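Local coordinates for protein probable transcriptional regulator (Pseudomonas aeruginosa, PDB 2FBI) that probably binds DNA as a homodimer and regulates transcription, as other winged-helix proteins of the MarR family do, at residues A[109-112]-A[113-116]; A[100-103]-A[104-107]; A[16-19]-A[20-24]; A[120-124]-A[125-129]; A[37-40]-A[41-44]. All coordinates share one frame; numbering follows the deposited sequence. Where two conformers were deposited one is given.

Interaction 1: A[109-112]-A[113-116]; sequences GDME and KNYQ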
loop_
_atom_site.group_PDB
_atom_site.type_symbol
_atom_site.label_atom_id
_atom_site.label_comp_id
_atom_site.label_asym_id
_atom_site.label_seq_id
_atom_site.Cartn_x
_atom_site.Cartn_y
_atom_site.Cartn_z
ATOM N N GLY A 109 -7.171 -22.502 -2.980
ATOM C CA GLY A 109 -6.114 -23.513 -3.162
ATOM C C GLY A 109 -4.877 -22.914 -3.811
ATOM O O GLY A 109 -3.747 -23.045 -3.294
ATOM N N ASP A 110 -5.084 -22.193 -4.911
ATOM C CA ASP A 110 -3.986 -21.414 -5.508
ATOM C C ASP A 110 -3.336 -20.450 -4.493
ATOM O O ASP A 110 -2.114 -20.417 -4.363
ATOM C CB ASP A 110 -4.447 -20.677 -6.790
ATOM C CG ASP A 110 -4.735 -21.641 -7.961
ATOM O OD1 ASP A 110 -4.120 -22.740 -7.993
ATOM O OD2 ASP A 110 -5.593 -21.323 -8.836
ATOM N N MET A 111 -4.142 -19.684 -3.763
ATOM C CA MET A 111 -3.563 -18.698 -2.839
ATOM C C MET A 111 -2.787 -19.356 -1.670
ATOM O O MET A 111 -1.803 -18.792 -1.182
ATOM C CB MET A 111 -4.598 -17.642 -2.367
ATOM C CG MET A 111 -5.331 -16.834 -3.483
ATOM S SD MET A 111 -4.441 -15.589 -4.487
ATOM C CE MET A 111 -3.532 -16.650 -5.548
ATOM N N GLU A 112 -3.217 -20.544 -1.240
ATOM C CA GLU A 112 -2.465 -21.334 -0.244
ATOM C C GLU A 112 -1.075 -21.764 -0.794
ATOM O O GLU A 112 -0.055 -21.588 -0.113
ATOM C CB GLU A 112 -3.326 -22.512 0.240
ATOM C CG GLU A 112 -2.656 -23.571 1.183
ATOM C CD GLU A 112 -2.060 -22.988 2.466
ATOM O OE1 GLU A 112 -2.776 -22.208 3.132
ATOM O OE2 GLU A 112 -0.873 -23.305 2.797
ATOM N N LYS A 113 -1.034 -22.246 -2.035
ATOM C CA LYS A 113 0.240 -22.621 -2.683
ATOM C C LYS A 113 1.190 -21.436 -2.798
ATOM O O LYS A 113 2.419 -21.580 -2.609
ATOM C CB LYS A 113 0.017 -23.162 -4.090
ATOM C CG LYS A 113 -1.054 -24.215 -4.215
ATOM C CD LYS A 113 -0.473 -25.565 -4.566
ATOM C CE LYS A 113 -1.579 -26.661 -4.588
ATOM N NZ LYS A 113 -2.588 -26.445 -5.675
ATOM N N ASN A 114 0.631 -20.254 -3.097
ATOM C CA ASN A 114 1.466 -19.078 -3.155
ATOM C C ASN A 114 2.004 -18.665 -1.815
ATOM O O ASN A 114 3.135 -18.171 -1.727
ATOM C CB ASN A 114 0.742 -17.947 -3.864
ATOM C CG ASN A 114 0.438 -18.299 -5.302
ATOM O OD1 ASN A 114 1.301 -18.817 -6.003
ATOM N ND2 ASN A 114 -0.791 -18.053 -5.735
ATOM N N TYR A 115 1.226 -18.903 -0.755
ATOM C CA TYR A 115 1.738 -18.701 0.611
ATOM C C TYR A 115 2.794 -19.739 1.019
ATOM O O TYR A 115 3.737 -19.405 1.705
ATOM C CB TYR A 115 0.596 -18.671 1.668
ATOM C CG TYR A 115 0.055 -17.288 1.857
ATOM C CD1 TYR A 115 -1.226 -16.969 1.430
ATOM C CD2 TYR A 115 0.876 -16.258 2.394
ATOM C CE1 TYR A 115 -1.731 -15.660 1.589
ATOM C CE2 TYR A 115 0.391 -14.966 2.534
ATOM C CZ TYR A 115 -0.918 -14.673 2.134
ATOM O OH TYR A 115 -1.399 -13.392 2.248
ATOM N N GLN A 116 2.619 -20.986 0.606
ATOM C CA GLN A 116 3.667 -22.015 0.775
ATOM C C GLN A 116 4.996 -21.625 0.101
ATOM O O GLN A 116 6.058 -21.787 0.689
ATOM C CB GLN A 116 3.166 -23.396 0.313
ATOM C CG GLN A 116 2.112 -23.961 1.289
ATOM C CD GLN A 116 1.206 -25.095 0.716
ATOM O OE1 GLN A 116 1.043 -25.267 -0.519
ATOM N NE2 GLN A 116 0.593 -25.858 1.638
#
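Glu112 and Gln116 meet one turn apart in a local i to i+4 contact along the middle of the long helix 98-122. Four backbone bonds carry the helix here, from Lys113 N to Gly109 O at 3.1 Å through to Gln116 N to Glu112 O at 2.8 Å. On the solvent-facing flank, Glu112 sends CG anti to its N (chi1 173°) and then bends, bringing OE2 to 3.2 Å from Gln116 NE2. The carboxylate and amide planes are 78° apart and the angle is poor, so the pair is an approach of polar groups, not a hydrogen bond. Two long polar chains suit this wet side. Next to them the aliphatic CG of Lys113 rests 3.1 Å from Gly109 O, the oxygen that also accepts Lys113 N.

The inward side is different. Tyr115 brings CD1 to 3.2 Å from Met111 O, the carbonyl lying obliquely to the ring, and its hydroxyl bonds to the backbone N of Leu10 of the second subunit. Asn114 turns ND2 to Ser28 OG, a polar link suited to a buried amide, while Asp110 uses OD2 to hold His32 NE2. The helix thus lies against helix 26-32 and its preceding loop, where Phe25 packs on Met111, Asn114 and Tyr115, while Arg7 of the second subunit packs beside Met111 and Tyr115.

Interaction 2: A[100-103]-A[104-107]; sequences GQQC and FVSM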
loop_
_atom_site.group_PDB
_atom_site.type_symbol
_atom_site.label_atom_id
_atom_site.label_comp_id
_atom_site.label_asym_id
_atom_site.label_seq_id
_atom_site.Cartn_x
_atom_site.Cartn_y
_atom_site.Cartn_z
ATOM N N GLY A 100 -20.033 -15.393 -5.104
ATOM C CA GLY A 100 -18.781 -14.808 -4.600
ATOM C C GLY A 100 -18.093 -15.710 -3.602
ATOM O O GLY A 100 -16.895 -15.812 -3.607
ATOM N N GLN A 101 -18.871 -16.384 -2.757
ATOM C CA GLN A 101 -18.293 -17.334 -1.783
ATOM C C GLN A 101 -17.598 -18.508 -2.476
ATOM O O GLN A 101 -16.532 -18.945 -2.058
ATOM C CB GLN A 101 -19.386 -17.847 -0.857
ATOM C CG GLN A 101 -20.001 -16.771 0.080
ATOM C CD GLN A 101 -19.094 -16.439 1.259
ATOM O OE1 GLN A 101 -17.952 -16.862 1.295
ATOM N NE2 GLN A 101 -19.598 -15.678 2.211
ATOM N N GLN A 102 -18.169 -18.961 -3.592
ATOM C CA GLN A 102 -17.605 -20.109 -4.338
ATOM C C GLN A 102 -16.396 -19.657 -5.132
ATOM O O GLN A 102 -15.450 -20.401 -5.319
ATOM C CB GLN A 102 -18.661 -20.729 -5.277
ATOM C CG GLN A 102 -18.195 -22.048 -5.962
ATOM C CD GLN A 102 -17.857 -23.168 -4.972
ATOM O OE1 GLN A 102 -18.418 -23.282 -3.889
ATOM N NE2 GLN A 102 -16.961 -24.023 -5.378
ATOM N N CYS A 103 -16.437 -18.417 -5.610
ATOM C CA CYS A 103 -15.270 -17.716 -6.141
ATOM C C CYS A 103 -14.130 -17.712 -5.119
ATOM O O CYS A 103 -13.016 -18.170 -5.397
ATOM C CB CYS A 103 -15.691 -16.267 -6.488
ATOM S SG CYS A 103 -14.442 -15.367 -7.283
ATOM N N PHE A 104 -14.409 -17.210 -3.916
ATOM C CA PHE A 104 -13.378 -17.251 -2.880
ATOM C C PHE A 104 -12.817 -18.706 -2.727
ATOM O O PHE A 104 -11.604 -18.936 -2.772
ATOM C CB PHE A 104 -13.862 -16.750 -1.510
ATOM C CG PHE A 104 -12.822 -16.958 -0.438
ATOM C CD1 PHE A 104 -11.838 -15.970 -0.194
ATOM C CD2 PHE A 104 -12.767 -18.165 0.279
ATOM C CE1 PHE A 104 -10.822 -16.188 0.786
ATOM C CE2 PHE A 104 -11.765 -18.405 1.266
ATOM C CZ PHE A 104 -10.782 -17.413 1.517
ATOM N N VAL A 105 -13.718 -19.680 -2.570
ATOM C CA VAL A 105 -13.283 -21.102 -2.388
ATOM C C VAL A 105 -12.346 -21.594 -3.514
ATOM O O VAL A 105 -11.267 -22.096 -3.248
ATOM C CB VAL A 105 -14.499 -22.059 -2.199
ATOM C CG1 VAL A 105 -14.046 -23.543 -2.241
ATOM C CG2 VAL A 105 -15.234 -21.760 -0.907
ATOM N N SER A 106 -12.738 -21.430 -4.773
ATOM C CA SER A 106 -11.871 -21.933 -5.832
ATOM C C SER A 106 -10.517 -21.230 -5.971
ATOM O O SER A 106 -9.577 -21.829 -6.453
ATOM C CB SER A 106 -12.598 -22.007 -7.166
ATOM O OG SER A 106 -12.770 -20.740 -7.701
ATOM N N MET A 107 -10.400 -19.982 -5.538
ATOM C CA MET A 107 -9.128 -19.298 -5.580
ATOM C C MET A 107 -8.213 -19.691 -4.440
ATOM O O MET A 107 -7.016 -19.580 -4.554
ATOM C CB MET A 107 -9.353 -17.793 -5.545
ATOM C CG MET A 107 -9.755 -17.219 -6.910
ATOM S SD MET A 107 -8.712 -15.828 -7.285
ATOM C CE MET A 107 -7.102 -16.464 -6.844
#
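Phe104 meets the preceding turn through Gln101, and its side chain can be followed outward from there. Its CB lies 3.5 Å from Gln101 O and also meets Ile42 CG2. CG stands opposite the backbone N (chi1 173°), which swings the ring clear of its own helix and leaves Gln101 O near the ring plane, beyond the edge. Farther out CD1 meets Trp39 CH2 and CE1 meets Arg43 CD, with Arg46 and Arg7 of the second subunit also touching the side chain; a flat apolar group suits a place among such long chains.

The same Gln101 O takes the backbone bond from Val105 N at 3.0 Å, and Val105 CG2 sits 3.3 Å from it, so a branched side chain packs against the carbonyl. Ser106 OG, held between its own N and carbonyl carbon (chi1 74°), makes a weak 3.5 Å bond to Cys103 O, an oxygen that also accepts Met107 N at 3.2 Å. A small hydroxyl suits this exposed flank, where it can fold back on the helix. Near its start, helix 98-122 thus crosses helix 36-48 through Phe104 and Met107, with Met107 also reaching Leu29 and His32 of helix 26-32, and Gln101 OE1 bonded to Arg46.

Interaction 3: A[16-19]-A[20-24]; sequences QARE and AAMSF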
loop_
_atom_site.group_PDB
_atom_site.type_symbol
_atom_site.label_atom_id
_atom_site.label_comp_id
_atom_site.label_asym_id
_atom_site.label_seq_id
_atom_site.Cartn_x
_atom_site.Cartn_y
_atom_site.Cartn_z
ATOM N N GLN A 16 6.864 -1.524 -0.452
ATOM C CA GLN A 16 7.839 -2.356 -1.235
ATOM C C GLN A 16 7.834 -3.823 -0.799
ATOM O O GLN A 16 7.753 -4.712 -1.640
ATOM C CB GLN A 16 9.246 -1.764 -1.135
ATOM C CG GLN A 16 9.367 -0.324 -1.651
ATOM C CD GLN A 16 10.697 0.321 -1.254
ATOM O OE1 GLN A 16 11.226 0.048 -0.201
ATOM N NE2 GLN A 16 11.192 1.226 -2.072
ATOM N N ALA A 17 7.846 -4.093 0.521
ATOM C CA ALA A 17 7.618 -5.460 0.976
ATOM C C ALA A 17 6.318 -6.071 0.454
ATOM O O ALA A 17 6.310 -7.247 0.069
ATOM C CB ALA A 17 7.720 -5.588 2.494
ATOM N N ARG A 18 5.244 -5.282 0.388
ATOM C CA ARG A 18 3.977 -5.779 -0.146
ATOM C C ARG A 18 4.065 -6.065 -1.670
ATOM O O ARG A 18 3.417 -6.997 -2.157
ATOM C CB ARG A 18 2.801 -4.795 0.145
ATOM C CG ARG A 18 1.436 -5.240 -0.447
ATOM C CD ARG A 18 0.345 -4.076 -0.576
ATOM N NE ARG A 18 -0.865 -4.551 -1.261
ATOM C CZ ARG A 18 -1.121 -4.346 -2.552
ATOM N NH1 ARG A 18 -0.265 -3.677 -3.320
ATOM N NH2 ARG A 18 -2.228 -4.795 -3.102
ATOM N N GLU A 19 4.827 -5.263 -2.407
ATOM C CA GLU A 19 5.019 -5.499 -3.878
ATOM C C GLU A 19 5.762 -6.794 -4.063
ATOM O O GLU A 19 5.321 -7.652 -4.783
ATOM C CB GLU A 19 5.781 -4.353 -4.553
ATOM C CG GLU A 19 4.987 -3.096 -4.711
ATOM C CD GLU A 19 3.753 -3.298 -5.610
ATOM O OE1 GLU A 19 3.888 -3.888 -6.722
ATOM O OE2 GLU A 19 2.642 -2.896 -5.188
ATOM N N ALA A 20 6.857 -6.963 -3.339
ATOM C CA ALA A 20 7.510 -8.289 -3.250
ATOM C C ALA A 20 6.537 -9.483 -3.055
ATOM O O ALA A 20 6.466 -10.361 -3.905
ATOM C CB ALA A 20 8.587 -8.265 -2.218
ATOM N N ALA A 21 5.725 -9.485 -1.995
ATOM C CA ALA A 21 4.757 -10.560 -1.797
ATOM C C ALA A 21 3.720 -10.673 -2.877
ATOM O O ALA A 21 3.321 -11.808 -3.224
ATOM C CB ALA A 21 4.045 -10.411 -0.401
ATOM N N MET A 22 3.259 -9.524 -3.404
ATOM C CA MET A 22 2.245 -9.506 -4.464
ATOM C C MET A 22 2.678 -10.158 -5.778
ATOM O O MET A 22 1.827 -10.621 -6.538
ATOM C CB MET A 22 1.644 -8.108 -4.763
ATOM C CG MET A 22 0.648 -7.587 -3.702
ATOM S SD MET A 22 -0.868 -8.544 -3.457
ATOM C CE MET A 22 -1.596 -8.518 -5.073
ATOM N N SER A 23 3.965 -10.200 -6.068
ATOM C CA SER A 23 4.336 -10.942 -7.277
ATOM C C SER A 23 3.990 -12.446 -7.170
ATOM O O SER A 23 3.777 -13.111 -8.166
ATOM C CB SER A 23 5.797 -10.711 -7.670
ATOM O OG SER A 23 6.645 -10.683 -6.550
ATOM N N PHE A 24 3.868 -12.957 -5.940
ATOM C CA PHE A 24 3.395 -14.343 -5.738
ATOM C C PHE A 24 1.910 -14.557 -5.964
ATOM O O PHE A 24 1.503 -15.677 -6.230
ATOM C CB PHE A 24 3.838 -14.843 -4.389
ATOM C CG PHE A 24 5.316 -15.016 -4.295
ATOM C CD1 PHE A 24 5.908 -16.269 -4.560
ATOM C CD2 PHE A 24 6.133 -13.956 -3.962
ATOM C CE1 PHE A 24 7.283 -16.436 -4.472
ATOM C CE2 PHE A 24 7.503 -14.118 -3.875
ATOM C CZ PHE A 24 8.075 -15.371 -4.138
#
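Arg18 and Met22, one turn apart, make the main side-chain packing in the last turns of helix 10-22. They run side by side in the same direction, and Met22 CG stands 3.9 Å above the guanidinium plane of Arg18, over its centre. An extended Arg18 (chi1 178°) carries its flat group far enough for this, while the flexible methionine bends so that SD comes to 4.0 Å from Arg18 NH2.

The charged interactions use the rim of the same guanidinium. Arg18 NH1 pairs with Glu19 OE2 at 3.5 Å, and Arg18 NH2 forms a salt bridge with Glu36; Glu19 has a further partner in Arg26.

Hydrogen bonds supply the scaffold, among them Met22 N to Arg18 O at 2.8 Å. Ser23 OG gives a 2.7 Å bond to Ala20 O, a carbonyl near the helix end that a short hydroxyl can reach.

Alanine is small enough for close subunit packing: Ala17 touches Leu134, and Ala20 touches Leu137, both of the second subunit. Chemically, a largely buried arginine has the CG methylene of Met22 over one face, with the sulfur beside NH2, while the carboxylates of Glu19 and Glu36 would favour its charged form and probably also offset the nearby Arg40.

Interaction 4: A[120-124]-A[125-129]; sequences ERFGE and EKLAQ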
loop_
_atom_site.group_PDB
_atom_site.type_symbol
_atom_site.label_atom_id
_atom_site.label_comp_id
_atom_site.label_asym_id
_atom_site.label_seq_id
_atom_site.Cartn_x
_atom_site.Cartn_y
_atom_site.Cartn_z
ATOM N N GLU A 120 8.434 -20.940 2.317
ATOM C CA GLU A 120 9.710 -21.604 1.973
ATOM C C GLU A 120 10.837 -20.624 1.690
ATOM O O GLU A 120 11.923 -20.762 2.211
ATOM C CB GLU A 120 9.512 -22.538 0.774
ATOM C CG GLU A 120 8.553 -23.668 1.073
ATOM C CD GLU A 120 8.061 -24.393 -0.166
ATOM O OE1 GLU A 120 8.500 -24.032 -1.292
ATOM O OE2 GLU A 120 7.228 -25.340 -0.017
ATOM N N ARG A 121 10.548 -19.603 0.898
ATOM C CA ARG A 121 11.537 -18.662 0.453
ATOM C C ARG A 121 11.827 -17.609 1.498
ATOM O O ARG A 121 12.922 -17.061 1.518
ATOM C CB ARG A 121 11.042 -18.046 -0.840
ATOM C CG ARG A 121 11.981 -17.144 -1.581
ATOM C CD ARG A 121 11.354 -16.858 -2.951
ATOM N NE ARG A 121 12.053 -15.770 -3.640
ATOM C CZ ARG A 121 13.162 -15.925 -4.358
ATOM N NH1 ARG A 121 13.699 -17.126 -4.473
ATOM N NH2 ARG A 121 13.724 -14.873 -4.935
ATOM N N PHE A 122 10.858 -17.315 2.371
ATOM C CA PHE A 122 11.057 -16.302 3.435
ATOM C C PHE A 122 11.421 -16.931 4.793
ATOM O O PHE A 122 12.240 -16.388 5.538
ATOM C CB PHE A 122 9.812 -15.388 3.556
ATOM C CG PHE A 122 9.959 -14.238 4.546
ATOM C CD1 PHE A 122 10.947 -13.265 4.380
ATOM C CD2 PHE A 122 9.066 -14.104 5.613
ATOM C CE1 PHE A 122 11.055 -12.186 5.268
ATOM C CE2 PHE A 122 9.165 -13.027 6.508
ATOM C CZ PHE A 122 10.156 -12.071 6.343
ATOM N N GLY A 123 10.838 -18.075 5.113
ATOM C CA GLY A 123 11.044 -18.677 6.426
ATOM C C GLY A 123 9.728 -18.680 7.178
ATOM O O GLY A 123 9.089 -17.627 7.319
ATOM N N GLU A 124 9.397 -19.869 7.689
ATOM C CA GLU A 124 8.137 -20.228 8.347
ATOM C C GLU A 124 7.870 -19.512 9.687
ATOM O O GLU A 124 6.722 -19.227 10.038
ATOM C CB GLU A 124 8.099 -21.761 8.534
ATOM C CG GLU A 124 9.466 -22.430 8.939
ATOM C CD GLU A 124 10.299 -23.001 7.755
ATOM O OE1 GLU A 124 10.995 -24.022 7.968
ATOM O OE2 GLU A 124 10.273 -22.438 6.633
ATOM N N GLU A 125 8.955 -19.245 10.407
ATOM C CA GLU A 125 9.002 -18.563 11.676
ATOM C C GLU A 125 9.168 -17.050 11.432
ATOM O O GLU A 125 8.514 -16.241 12.090
ATOM C CB GLU A 125 10.147 -19.182 12.505
ATOM C CG GLU A 125 10.955 -18.265 13.429
ATOM C CD GLU A 125 10.392 -18.154 14.870
ATOM O OE1 GLU A 125 9.156 -17.951 15.055
ATOM O OE2 GLU A 125 11.214 -18.242 15.825
ATOM N N LYS A 126 10.017 -16.676 10.473
ATOM C CA LYS A 126 10.104 -15.274 10.030
ATOM C C LYS A 126 8.767 -14.671 9.521
ATOM O O LYS A 126 8.485 -13.478 9.745
ATOM C CB LYS A 126 11.220 -15.087 9.000
ATOM C CG LYS A 126 12.606 -14.923 9.625
ATOM C CD LYS A 126 13.703 -14.677 8.577
ATOM C CE LYS A 126 15.056 -15.186 9.072
ATOM N NZ LYS A 126 16.274 -14.641 8.338
ATOM N N LEU A 127 7.962 -15.492 8.851
ATOM C CA LEU A 127 6.643 -15.095 8.405
ATOM C C LEU A 127 5.718 -14.823 9.616
ATOM O O LEU A 127 4.956 -13.850 9.627
ATOM C CB LEU A 127 6.046 -16.186 7.532
ATOM C CG LEU A 127 5.250 -15.835 6.280
ATOM C CD1 LEU A 127 4.204 -16.903 6.026
ATOM C CD2 LEU A 127 4.594 -14.480 6.353
ATOM N N ALA A 128 5.812 -15.694 10.625
ATOM C CA ALA A 128 5.044 -15.592 11.862
ATOM C C ALA A 128 5.481 -14.396 12.706
ATOM O O ALA A 128 4.625 -13.686 13.206
ATOM C CB ALA A 128 5.132 -16.900 12.661
ATOM N N GLN A 129 6.783 -14.139 12.842
ATOM C CA GLN A 129 7.208 -12.898 13.503
ATOM C C GLN A 129 6.791 -11.631 12.783
ATOM O O GLN A 129 6.495 -10.628 13.418
ATOM C CB GLN A 129 8.714 -12.810 13.732
ATOM C CG GLN A 129 9.309 -13.891 14.570
ATOM C CD GLN A 129 10.751 -14.138 14.180
ATOM O OE1 GLN A 129 11.057 -15.163 13.557
ATOM N NE2 GLN A 129 11.635 -13.173 14.478
#
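Phe122 and Lys126 face each other across the bend where helix 98-122 gives way to helix 124-138, and the main apolar interaction is a CH-pi contact. Lys126 CB sits over the phenyl face, 4.2 Å from the centroid and 25° off the ring normal, and the two side chains cross at about a right angle. With CG opposite its backbone N (chi1 -175°), Phe122 reaches over the bend into the next helical turn. There its edge meets Leu127: CA lies in the ring plane, 3.8 Å from Phe122 CD2, and Leu127 CB is 4.1 Å from the same atom. Phe122 CE2 also approaches Lys126 O, at 3.3 Å.

The hydrogen bond between the two segments is a backbone one. Leu127 N donates to Gly123 O at 2.9 Å, so the carbonyl of the bend residue already serves the first turn of the new helix; Gln129 N then bonds to Glu125 O at 2.8 Å.

The bend itself depends on glycine. Gly123 has a positive phi of 115°, where a CB would be jammed against the carbonyl oxygen before it and tight against Lys126 CB.

Ionic contacts lie farther out, where Lys126 NZ reaches Glu136 of the second subunit. Lysine therefore works at two levels, its methylene root lying on an aromatic face and its ammonium end pairing across the dimer. The mixture implies a turn fixed by glycine geometry and apolar packing, with the lysine's charge paired across the subunit interface.

Interaction 5: A[37-40]-A[41-44]; sequences QQWR and VIRI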
loop_
_atom_site.group_PDB
_atom_site.type_symbol
_atom_site.label_atom_id
_atom_site.label_comp_id
_atom_site.label_asym_id
_atom_site.label_seq_id
_atom_site.Cartn_x
_atom_site.Cartn_y
_atom_site.Cartn_z
ATOM N N GLN A 37 -7.801 -5.283 -5.704
ATOM C CA GLN A 37 -8.668 -4.412 -4.949
ATOM C C GLN A 37 -10.000 -5.136 -4.772
ATOM O O GLN A 37 -10.604 -5.102 -3.687
ATOM C CB GLN A 37 -8.831 -3.085 -5.705
ATOM C CG GLN A 37 -7.495 -2.245 -5.878
ATOM C CD GLN A 37 -6.543 -2.622 -7.065
ATOM O OE1 GLN A 37 -6.912 -3.236 -8.083
ATOM N NE2 GLN A 37 -5.306 -2.198 -6.922
ATOM N N GLN A 38 -10.457 -5.790 -5.840
ATOM C CA GLN A 38 -11.545 -6.743 -5.759
ATOM C C GLN A 38 -11.287 -7.866 -4.752
ATOM O O GLN A 38 -12.160 -8.187 -3.995
ATOM C CB GLN A 38 -11.798 -7.387 -7.138
ATOM C CG GLN A 38 -12.542 -6.457 -8.110
ATOM C CD GLN A 38 -12.510 -7.014 -9.522
ATOM O OE1 GLN A 38 -11.662 -7.845 -9.843
ATOM N NE2 GLN A 38 -13.453 -6.600 -10.353
ATOM N N TRP A 39 -10.100 -8.475 -4.819
ATOM C CA TRP A 39 -9.727 -9.622 -4.011
ATOM C C TRP A 39 -9.674 -9.196 -2.494
ATOM O O TRP A 39 -10.098 -9.961 -1.635
ATOM C CB TRP A 39 -8.375 -10.196 -4.458
ATOM C CG TRP A 39 -7.986 -11.460 -3.644
ATOM C CD1 TRP A 39 -6.897 -11.628 -2.818
ATOM C CD2 TRP A 39 -8.770 -12.669 -3.526
ATOM N NE1 TRP A 39 -6.949 -12.893 -2.227
ATOM C CE2 TRP A 39 -8.084 -13.539 -2.644
ATOM C CE3 TRP A 39 -9.986 -13.093 -4.096
ATOM C CZ2 TRP A 39 -8.555 -14.837 -2.339
ATOM C CZ3 TRP A 39 -10.481 -14.364 -3.771
ATOM C CH2 TRP A 39 -9.769 -15.216 -2.880
ATOM N N ARG A 40 -9.139 -7.984 -2.197
ATOM C CA ARG A 40 -9.186 -7.432 -0.808
ATOM C C ARG A 40 -10.565 -7.342 -0.250
ATOM O O ARG A 40 -10.803 -7.665 0.910
ATOM C CB ARG A 40 -8.509 -6.043 -0.656
ATOM C CG ARG A 40 -7.034 -6.134 -0.978
ATOM C CD ARG A 40 -6.122 -5.026 -0.403
ATOM N NE ARG A 40 -6.459 -3.691 -0.870
ATOM C CZ ARG A 40 -6.046 -3.127 -2.003
ATOM N NH1 ARG A 40 -6.427 -1.874 -2.249
ATOM N NH2 ARG A 40 -5.297 -3.790 -2.908
ATOM N N VAL A 41 -11.455 -6.798 -1.043
ATOM C CA VAL A 41 -12.832 -6.712 -0.706
ATOM C C VAL A 41 -13.453 -8.120 -0.472
ATOM O O VAL A 41 -14.070 -8.408 0.570
ATOM C CB VAL A 41 -13.578 -5.917 -1.813
ATOM C CG1 VAL A 41 -15.037 -6.011 -1.616
ATOM C CG2 VAL A 41 -13.195 -4.423 -1.732
ATOM N N ILE A 42 -13.246 -9.015 -1.420
ATOM C CA ILE A 42 -13.731 -10.397 -1.260
ATOM C C ILE A 42 -13.167 -11.033 0.021
ATOM O O ILE A 42 -13.915 -11.604 0.813
ATOM C CB ILE A 42 -13.342 -11.249 -2.521
ATOM C CG1 ILE A 42 -14.151 -10.773 -3.720
ATOM C CG2 ILE A 42 -13.580 -12.748 -2.233
ATOM C CD1 ILE A 42 -13.645 -11.256 -5.084
ATOM N N ARG A 43 -11.859 -10.888 0.231
ATOM C CA ARG A 43 -11.211 -11.418 1.430
ATOM C C ARG A 43 -11.830 -10.902 2.734
ATOM O O ARG A 43 -12.007 -11.666 3.683
ATOM C CB ARG A 43 -9.726 -11.053 1.463
ATOM C CG ARG A 43 -8.832 -11.861 0.526
ATOM C CD ARG A 43 -8.590 -13.183 1.156
ATOM N NE ARG A 43 -7.233 -13.334 1.645
ATOM C CZ ARG A 43 -6.888 -14.092 2.686
ATOM N NH1 ARG A 43 -5.627 -14.195 2.999
ATOM N NH2 ARG A 43 -7.800 -14.712 3.435
ATOM N N ILE A 44 -12.105 -9.596 2.806
ATOM C CA ILE A 44 -12.699 -9.014 4.058
ATOM C C ILE A 44 -14.128 -9.444 4.240
ATOM O O ILE A 44 -14.573 -9.755 5.316
ATOM C CB ILE A 44 -12.617 -7.445 4.041
ATOM C CG1 ILE A 44 -11.164 -7.024 4.277
ATOM C CG2 ILE A 44 -13.540 -6.816 5.129
ATOM C CD1 ILE A 44 -10.794 -5.869 3.448
#
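Trp39 and Arg43, one turn apart on helix 36-48, lie against each other with the arginine's aliphatic root over the indole. Arg43 CG stands 3.5 Å above the ring plane, displaced toward its rim, and 3.7 Å from the centroid of the five-membered ring, a CH-pi contact. The two chains run obliquely, and the guanidinium is inclined 36° to the indole, so this is no parallel stack of flat groups. Trp39 has CG opposite the backbone N (chi1 -178°), laying the indole forward along the helix; Arg43 bends twice, and CD follows over the ring to 3.8 Å from Trp39 NE1.

The Ile42 and Trp39 side chains cross at about a right angle, and Ile42 CG2 meets the six-membered part of the indole obliquely, at Trp39 CZ3 (3.8 Å). A branched side chain suits this spot, since CG2 touches the indole while CG1 rests 3.3 Å from Gln38 O. Beneath these contacts Arg43 N bonds to Trp39 O at 2.7 Å.

The polar ends are used elsewhere: Arg43 NH1 holds Arg7 O of the second subunit, and Arg40 binds the carbonyls of Ala60 and Cys61. Val41 packs on Met67 and Leu74 of helix 64-76. With indole and isoleucine turned to helix 98-122, this is a central core helix of the winged helix-turn-helix fold of MarR proteins, joining the probable DNA-binding part to the dimerisation helices.

Overall arrangement
Interactions 2, 1 and 4 follow one another along helix 98-122; the centres of interactions 2 and 4 are about 26 Å apart. Interaction 5 lies under the start of this line, its centre about 11 Å from that of interaction 2; Phe104 CD1 meets Trp39 CH2 at 3.5 Å, and Met111 CG of interaction 1 reaches Trp39 CZ2. Phe24 of interaction 3 reaches both interaction 1, its O near Asn114 CG, and interaction 4, its CZ 3.8 Å from Arg121 CD. Interaction 3 also approaches interaction 5 through two like charges, Arg18 NH2 and Arg40 NH2, 3.2 Å apart. All five touch the second subunit, so the helical frame carrying the probable DNA-binding part also contacts the partner.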